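PDB 2WKD: ORF34P2 from Lactococcus phage p2, which binds single-stranded DNA, probably with nanomolar affinity and without sequence specificity. Local coordinates for residues A[8-13]-A[26-31]; A[48-53]-A[58-63]. The protein carries 2 engineered substitutions. One frame throughout, in Å; residues are numbered along the deposited sequence.

Contact 1: residues A[8-13]-A[26-31]; sequences AQANEK and KIISVP
Ile28 lays its CD1 methyl against the CA-CB bond of Ala10, 4.1 Å from Ala10 CA and 4.2 Å from Ala10 CB, so a long branched side chain does the reaching and a short one receives it. The extended arm follows from two torsions: CG1 lies anti to the backbone N (chi1 -160°), and CD1 continues the zigzag (chi2 173°). Isoleucine suits this place because it can span the gap between two backbones whose CA atoms at Ala10 and Ile28 stand 6.8 Å apart, while alanine is small enough to let that methyl come close. Two residues along, Ala8 CB points at Val30 and meets its CG1 at 4.1 Å, methyl against methyl; a branch at CB lets valine make this touch without a long arm.

No hydrogen bond joins the segments. Strands 2-9 and 25-31 belong to one six-stranded mixed sheet but are not neighbours in it; the sheet curls so that the end of edge strand 2-9 comes against strand 25-31 through side chains, consistent with the OB-type barrel expected from the family. Thr15, on the strand at the other edge, touches both Ala10 and Ile28.

Beyond strand 2-9 the chain turns away from Ile28. Asn11 OD1 accepts from Lys13 N at 3.0 Å, an Asx turn in which the donor sits 21° off the carbonyl plane; asparagine fits because its short amide can fold back to the backbone two residues on. Asn14 secures the same bend, its OD1 accepting from Asn11 N and its ND2 giving to Gln9 O.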
ATOM      1  N   ALA A   8       0.679 -11.409   6.315  1.00 36.12           N
ATOM      2  CA  ALA A   8       1.130 -11.459   7.700  1.00 36.52           C
ATOM      3  C   ALA A   8       0.461 -12.626   8.431  1.00 36.78           C
ATOM      4  O   ALA A   8      -0.605 -13.094   8.012  1.00 36.06           O
ATOM      5  CB  ALA A   8       0.801 -10.141   8.397  1.00 36.82           C
ATOM      6  N   GLN A   9       1.085 -13.086   9.514  1.00 34.79           N
ATOM      7  CA  GLN A   9       0.473 -14.094  10.366  1.00 35.36           C
ATOM      8  C   GLN A   9      -0.408 -13.406  11.400  1.00 34.99           C
ATOM      9  O   GLN A   9       0.010 -12.441  12.033  1.00 36.27           O
ATOM     10  CB  GLN A   9       1.523 -14.966  11.057  1.00 34.83           C
ATOM     11  CG  GLN A   9       0.892 -16.122  11.864  1.00 37.15           C
ATOM     12  CD  GLN A   9       1.909 -17.055  12.493  1.00 40.53           C
ATOM     13  OE1 GLN A   9       3.030 -16.665  12.796  1.00 46.22           O
ATOM     14  NE2 GLN A   9       1.513 -18.299  12.692  1.00 47.81           N
ATOM     15  N   ALA A  10      -1.634 -13.888  11.547  1.00 35.93           N
ATOM     16  CA  ALA A  10      -2.533 -13.374  12.581  1.00 36.80           C
ATOM     17  C   ALA A  10      -2.176 -14.019  13.915  1.00 35.92           C
ATOM     18  O   ALA A  10      -2.360 -15.223  14.113  1.00 39.56           O
ATOM     19  CB  ALA A  10      -3.983 -13.647  12.216  1.00 36.20           C
ATOM     20  N   ASN A  11      -1.620 -13.232  14.824  1.00 35.10           N
ATOM     21  CA  ASN A  11      -1.175 -13.787  16.094  1.00 36.79           C
ATOM     22  C   ASN A  11      -1.438 -12.849  17.260  1.00 37.98           C
ATOM     23  O   ASN A  11      -2.060 -11.795  17.107  1.00 36.21           O
ATOM     24  CB  ASN A  11       0.297 -14.247  16.035  1.00 35.65           C
ATOM     25  CG  ASN A  11       1.262 -13.112  15.707  1.00 39.59           C
ATOM     26  OD1 ASN A  11       1.177 -12.015  16.259  1.00 41.56           O
ATOM     27  ND2 ASN A  11       2.191 -13.382  14.805  1.00 44.10           N
ATOM     28  N   GLU A  12      -0.975 -13.254  18.430  1.00 38.97           N
ATOM     29  CA  GLU A  12      -1.267 -12.544  19.666  1.00 42.84           C
ATOM     30  C   GLU A  12      -0.689 -11.114  19.652  1.00 43.10           C
ATOM     31  O   GLU A  12      -1.222 -10.220  20.302  1.00 43.47           O
ATOM     32  CB  GLU A  12      -0.767 -13.372  20.865  1.00 43.40           C
ATOM     33  CG  GLU A  12      -1.661 -14.610  21.235  1.00 48.09           C
ATOM     34  CD  GLU A  12      -1.556 -15.851  20.287  1.00 55.24           C
ATOM     35  OE1 GLU A  12      -0.914 -15.795  19.198  1.00 53.54           O
ATOM     36  OE2 GLU A  12      -2.142 -16.903  20.648  1.00 46.62           O
ATOM     37  N   LYS A  13       0.374 -10.907  18.877  1.00 43.14           N
ATOM     38  CA  LYS A  13       1.028  -9.598  18.753  1.00 44.55           C
ATOM     39  C   LYS A  13       0.296  -8.583  17.878  1.00 42.38           C
ATOM     40  O   LYS A  13       0.458  -7.383  18.061  1.00 44.86           O
ATOM     41  CB  LYS A  13       2.463  -9.756  18.229  1.00 44.89           C
ATOM     42  CG  LYS A  13       3.386 -10.528  19.177  1.00 51.30           C
ATOM     43  CD  LYS A  13       4.673 -10.964  18.484  1.00 54.73           C
ATOM     44  CE  LYS A  13       5.520 -11.810  19.421  1.00 58.76           C
ATOM     45  NZ  LYS A  13       6.840 -12.118  18.815  1.00 62.60           N
ATOM     46  N   LYS A  26     -12.359 -10.617  14.770  1.00 32.04           N
ATOM     47  CA  LYS A  26     -10.930 -10.408  14.830  1.00 32.45           C
ATOM     48  C   LYS A  26     -10.583  -9.131  14.079  1.00 34.60           C
ATOM     49  O   LYS A  26     -11.130  -8.862  12.994  1.00 37.40           O
ATOM     50  CB  LYS A  26     -10.175 -11.594  14.228  1.00 32.12           C
ATOM     51  CG  LYS A  26     -10.115 -12.834  15.101  1.00 31.45           C
ATOM     52  CD  LYS A  26      -9.165 -13.854  14.483  1.00 28.57           C
ATOM     53  CE  LYS A  26      -9.161 -15.155  15.282  1.00 33.31           C
ATOM     54  NZ  LYS A  26     -10.494 -15.829  15.341  1.00 29.81           N
ATOM     55  N   ILE A  27      -9.702  -8.330  14.665  1.00 33.96           N
ATOM     56  CA  ILE A  27      -9.141  -7.161  13.981  1.00 37.53           C
ATOM     57  C   ILE A  27      -7.621  -7.297  13.980  1.00 37.22           C
ATOM     58  O   ILE A  27      -7.009  -7.462  15.047  1.00 35.13           O
ATOM     59  CB  ILE A  27      -9.517  -5.824  14.661  1.00 38.27           C
ATOM     60  CG1 ILE A  27     -11.032  -5.634  14.698  1.00 44.53           C
ATOM     61  CG2 ILE A  27      -8.846  -4.645  13.940  1.00 37.57           C
ATOM     62  CD1 ILE A  27     -11.474  -4.370  15.447  1.00 59.32           C
ATOM     63  N   ILE A  28      -7.029  -7.242  12.785  1.00 37.08           N
ATOM     64  CA  ILE A  28      -5.578  -7.309  12.633  1.00 37.01           C
ATOM     65  C   ILE A  28      -5.011  -5.908  12.396  1.00 37.17           C
ATOM     66  O   ILE A  28      -5.670  -5.056  11.791  1.00 39.60           O
ATOM     67  CB  ILE A  28      -5.159  -8.293  11.494  1.00 36.76           C
ATOM     68  CG1 ILE A  28      -3.698  -8.735  11.669  1.00 35.20           C
ATOM     69  CG2 ILE A  28      -5.431  -7.683  10.102  1.00 37.90           C
ATOM     70  CD1 ILE A  28      -3.233  -9.817  10.702  1.00 32.18           C
ATOM     71  N   SER A  29      -3.800  -5.679  12.891  1.00 37.47           N
ATOM     72  CA  SER A  29      -3.097  -4.413  12.711  1.00 36.53           C
ATOM     73  C   SER A  29      -1.782  -4.721  12.009  1.00 33.60           C
ATOM     74  O   SER A  29      -0.954  -5.466  12.533  1.00 33.19           O
ATOM     75  CB  SER A  29      -2.865  -3.731  14.069  1.00 36.50           C
ATOM     76  OG  SER A  29      -2.170  -2.492  13.918  1.00 45.75           O
ATOM     77  N   VAL A  30      -1.619  -4.184  10.802  1.00 33.09           N
ATOM     78  CA  VAL A  30      -0.449  -4.489   9.949  1.00 32.28           C
ATOM     79  C   VAL A  30       0.311  -3.226   9.501  1.00 31.99           C
ATOM     80  O   VAL A  30      -0.306  -2.171   9.311  1.00 31.45           O
ATOM     81  CB  VAL A  30      -0.847  -5.343   8.699  1.00 34.99           C
ATOM     82  CG1 VAL A  30      -1.365  -6.733   9.134  1.00 33.76           C
ATOM     83  CG2 VAL A  30      -1.887  -4.621   7.820  1.00 30.48           C
ATOM     84  N   PRO A  31       1.651  -3.328   9.329  1.00 33.35           N
ATOM     85  CA  PRO A  31       2.461  -2.160   8.911  1.00 33.54           C
ATOM     86  C   PRO A  31       2.194  -1.815   7.442  1.00 33.75           C
ATOM     87  O   PRO A  31       2.148  -2.711   6.592  1.00 32.40           O
ATOM     88  CB  PRO A  31       3.906  -2.645   9.093  1.00 31.44           C
ATOM     89  CG  PRO A  31       3.845  -4.120   8.900  1.00 36.11           C
ATOM     90  CD  PRO A  31       2.477  -4.551   9.456  1.00 34.16           C
TER

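Contact 2: residues A[48-53]-A[58-63]; sequences AFMPDF and DTVTVS. Engineered in segment 48-53: Met50 (natural residue Leu).
Strand 45-49 with the loop that follows it and strand 59-68 face each other across a buried core, an arrangement consistent with the OB-type beta-barrel that the family leads one to expect. They are not neighbours in the sheet, since strand 77-87 runs between them, and no direct hydrogen bond crosses. The end-to-end directions of the touching parts are 139° apart, so they run against each other at a slant, and apolar side chains bring them together.

At the strand end of the contact, Ala48 CB meets Val62 CG1 at 3.8 Å. Both residues direct their CB at the opposite segment. Val62 CG1 is anti to the backbone N (chi1 -177°), the branch that meets the small methyl of Ala48; Val62 also touches Phe79 of the intervening strand. A small residue facing a branched one suits this buried spot, as neither side chain brings a polar group that would need a partner.

Farther along, Met50 and Val60 reach toward each other tip to tip, Met50 CE lying 3.8 Å from Val60 CG2. Met50 is an engineered selenomethionine where the natural protein has leucine. Its chain is bent at chi2 (-77°) and chi3, which carries the terminal methyl inward although its CB is not aimed at Val60. It also packs on Lys26 of strand 25-31, while Val60 is flanked by Ile54.

At the loop end, by Phe53 and Asp58, the contact becomes polar. Asp58 aims its CB at the loop, and its carboxylate, well suited to taking several donors, accepts at OD2 from the backbone N of Gln55 as well as from a water. The same water donates to Phe53 O at 2.7 Å. Its bond to Asp58 OD2 measures a short 2.5 Å, a length that is uncertain.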
ATOM      1  N   ALA A  48      -7.767  -4.056   9.893  1.00 32.37           N
ATOM      2  CA  ALA A  48      -8.804  -4.680   9.063  1.00 30.63           C
ATOM      3  C   ALA A  48      -9.544  -5.774   9.839  1.00 30.34           C
ATOM      4  O   ALA A  48      -8.934  -6.508  10.622  1.00 26.76           O
ATOM      5  CB  ALA A  48      -8.187  -5.268   7.805  1.00 31.35           C
ATOM      6  N   PHE A  49     -10.850  -5.881   9.599  1.00 30.19           N
ATOM      7  CA  PHE A  49     -11.652  -6.962  10.158  1.00 32.19           C
ATOM      8  C   PHE A  49     -11.405  -8.246   9.379  1.00 31.63           C
ATOM      9  O   PHE A  49     -11.314  -8.220   8.148  1.00 36.78           O
ATOM     10  CB  PHE A  49     -13.141  -6.601  10.131  1.00 30.33           C
ATOM     11  CG  PHE A  49     -13.536  -5.550  11.146  1.00 32.81           C
ATOM     12  CD1 PHE A  49     -13.892  -5.916  12.445  1.00 34.13           C
ATOM     13  CD2 PHE A  49     -13.562  -4.205  10.804  1.00 32.92           C
ATOM     14  CE1 PHE A  49     -14.268  -4.949  13.384  1.00 38.06           C
ATOM     15  CE2 PHE A  49     -13.937  -3.231  11.747  1.00 35.32           C
ATOM     16  CZ  PHE A  49     -14.289  -3.608  13.034  1.00 27.59           C
HETATM   17  N   MSE A  50     -11.276  -9.355  10.097  1.00 29.74           N
HETATM   18  CA  MSE A  50     -11.044 -10.669   9.504  1.00 32.05           C
HETATM   19  C   MSE A  50     -12.382 -11.369   9.310  1.00 31.99           C
HETATM   20  O   MSE A  50     -13.281 -11.222  10.145  1.00 29.75           O
HETATM   21  CB  MSE A  50     -10.186 -11.552  10.430  1.00 31.96           C
HETATM   22  CG  MSE A  50      -8.848 -10.975  10.817  1.00 39.27           C
HETATM   23 SE   MSE A  50      -7.534 -11.142   9.363  1.00 41.68          SE
HETATM   24  CE  MSE A  50      -6.064 -11.704  10.445  1.00 47.33           C
ATOM     25  N   PRO A  51     -12.516 -12.150   8.216  1.00 32.20           N
ATOM     26  CA  PRO A  51     -13.676 -13.034   8.047  1.00 31.17           C
ATOM     27  C   PRO A  51     -13.736 -14.077   9.174  1.00 32.06           C
ATOM     28  O   PRO A  51     -12.708 -14.393   9.778  1.00 30.86           O
ATOM     29  CB  PRO A  51     -13.433 -13.731   6.697  1.00 31.50           C
ATOM     30  CG  PRO A  51     -12.093 -13.297   6.206  1.00 33.15           C
ATOM     31  CD  PRO A  51     -11.622 -12.129   7.040  1.00 31.31           C
ATOM     32  N   ASP A  52     -14.924 -14.618   9.433  1.00 31.51           N
ATOM     33  CA  ASP A  52     -15.137 -15.516  10.579  1.00 32.20           C
ATOM     34  C   ASP A  52     -14.276 -16.777  10.544  1.00 32.94           C
ATOM     35  O   ASP A  52     -13.915 -17.288  11.585  1.00 32.71           O
ATOM     36  CB  ASP A  52     -16.611 -15.912  10.712  1.00 30.19           C
ATOM     37  CG  ASP A  52     -17.516 -14.742  11.107  1.00 38.20           C
ATOM     38  OD1 ASP A  52     -17.015 -13.672  11.527  1.00 36.46           O
ATOM     39  OD2 ASP A  52     -18.756 -14.907  10.997  1.00 43.85           O
ATOM     40  N   PHE A  53     -13.939 -17.275   9.354  1.00 34.67           N
ATOM     41  CA  PHE A  53     -13.203 -18.548   9.259  1.00 37.71           C
ATOM     42  C   PHE A  53     -11.715 -18.447   9.654  1.00 37.82           C
ATOM     43  O   PHE A  53     -11.083 -19.462   9.969  1.00 40.00           O
ATOM     44  CB  PHE A  53     -13.335 -19.137   7.854  1.00 36.70           C
ATOM     45  CG  PHE A  53     -12.429 -18.496   6.847  1.00 40.87           C
ATOM     46  CD1 PHE A  53     -11.173 -19.038   6.587  1.00 40.56           C
ATOM     47  CD2 PHE A  53     -12.825 -17.350   6.159  1.00 36.41           C
ATOM     48  CE1 PHE A  53     -10.335 -18.445   5.659  1.00 41.64           C
ATOM     49  CE2 PHE A  53     -11.993 -16.757   5.229  1.00 39.40           C
ATOM     50  CZ  PHE A  53     -10.749 -17.298   4.981  1.00 36.86           C
ATOM     51  N   ASP A  58      -3.186 -18.387  11.491  1.00 31.56           N
ATOM     52  CA  ASP A  58      -3.298 -18.358  10.031  1.00 33.13           C
ATOM     53  C   ASP A  58      -2.413 -17.264   9.441  1.00 32.76           C
ATOM     54  O   ASP A  58      -2.202 -16.220  10.070  1.00 33.31           O
ATOM     55  CB  ASP A  58      -4.749 -18.098   9.603  1.00 32.41           C
ATOM     56  CG  ASP A  58      -5.657 -19.303   9.792  1.00 38.59           C
ATOM     57  OD1 ASP A  58      -5.174 -20.392  10.200  1.00 37.54           O
ATOM     58  OD2 ASP A  58      -6.875 -19.144   9.530  1.00 39.43           O
ATOM     59  N   THR A  59      -1.909 -17.504   8.231  1.00 32.50           N
ATOM     60  CA  THR A  59      -1.270 -16.455   7.428  1.00 33.16           C
ATOM     61  C   THR A  59      -2.357 -15.944   6.483  1.00 33.27           C
ATOM     62  O   THR A  59      -3.114 -16.754   5.899  1.00 31.89           O
ATOM     63  CB  THR A  59      -0.059 -16.990   6.625  1.00 35.64           C
ATOM     64  OG1 THR A  59       0.866 -17.623   7.516  1.00 38.20           O
ATOM     65  CG2 THR A  59       0.664 -15.870   5.851  1.00 34.20           C
ATOM     66  N   VAL A  60      -2.464 -14.613   6.375  1.00 29.01           N
ATOM     67  CA  VAL A  60      -3.479 -13.978   5.541  1.00 30.67           C
ATOM     68  C   VAL A  60      -2.894 -12.908   4.634  1.00 32.31           C
ATOM     69  O   VAL A  60      -1.849 -12.317   4.938  1.00 33.41           O
ATOM     70  CB  VAL A  60      -4.601 -13.315   6.385  1.00 31.50           C
ATOM     71  CG1 VAL A  60      -5.411 -14.375   7.138  1.00 34.34           C
ATOM     72  CG2 VAL A  60      -4.014 -12.260   7.348  1.00 32.95           C
ATOM     73  N   THR A  61      -3.584 -12.666   3.527  1.00 31.28           N
ATOM     74  CA  THR A  61      -3.301 -11.527   2.679  1.00 36.77           C
ATOM     75  C   THR A  61      -4.443 -10.517   2.820  1.00 36.62           C
ATOM     76  O   THR A  61      -5.593 -10.820   2.511  1.00 39.52           O
ATOM     77  CB  THR A  61      -3.085 -11.968   1.217  1.00 34.53           C
ATOM     78  OG1 THR A  61      -1.885 -12.740   1.155  1.00 40.14           O
ATOM     79  CG2 THR A  61      -2.911 -10.788   0.299  1.00 34.66           C
ATOM     80  N   VAL A  62      -4.120  -9.329   3.318  1.00 36.51           N
ATOM     81  CA  VAL A  62      -5.090  -8.233   3.390  1.00 33.15           C
ATOM     82  C   VAL A  62      -4.817  -7.188   2.304  1.00 33.38           C
ATOM     83  O   VAL A  62      -3.724  -6.599   2.248  1.00 34.27           O
ATOM     84  CB  VAL A  62      -5.093  -7.580   4.765  1.00 34.81           C
ATOM     85  CG1 VAL A  62      -6.171  -6.496   4.818  1.00 34.45           C
ATOM     86  CG2 VAL A  62      -5.332  -8.645   5.849  1.00 35.79           C
ATOM     87  N   SER A  63      -5.820  -6.968   1.445  1.00 31.06           N
ATOM     88  CA  SER A  63      -5.682  -6.087   0.299  1.00 29.95           C
ATOM     89  C   SER A  63      -6.870  -5.136   0.139  1.00 30.21           C
ATOM     90  O   SER A  63      -8.015  -5.566   0.069  1.00 30.25           O
ATOM     91  CB  SER A  63      -5.496  -6.906  -0.979  1.00 28.62           C
ATOM     92  OG  SER A  63      -5.140  -6.083  -2.080  1.00 30.24           O
TER
HETATM   93  O   HOH W   1      -8.783 -20.682   9.152  1.00 30.89           O

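Overall arrangement
The two contacts adjoin within one buried core, their centres about 9 Å apart. Strand 2-9 of contact 1 pairs with strand 59-68 of contact 2, with probable backbone hydrogen bonds from Ala10 N to Asp58 O at 2.8 Å and from Val60 N to Ala8 O at 2.9 Å. On the other side, strands 25-31 and 45-49 are sheet neighbours, successive in the chain. Contacts 1 and 2 thus each bridge these two strand pairs. The engineered Met50 joins them: its CE lies 3.4 Å from Ala10 CB and equally far from Ile28 CD1. Outside the core, Pro31 O is hydrogen-bonded to Thr2 OG1 of the second subunit.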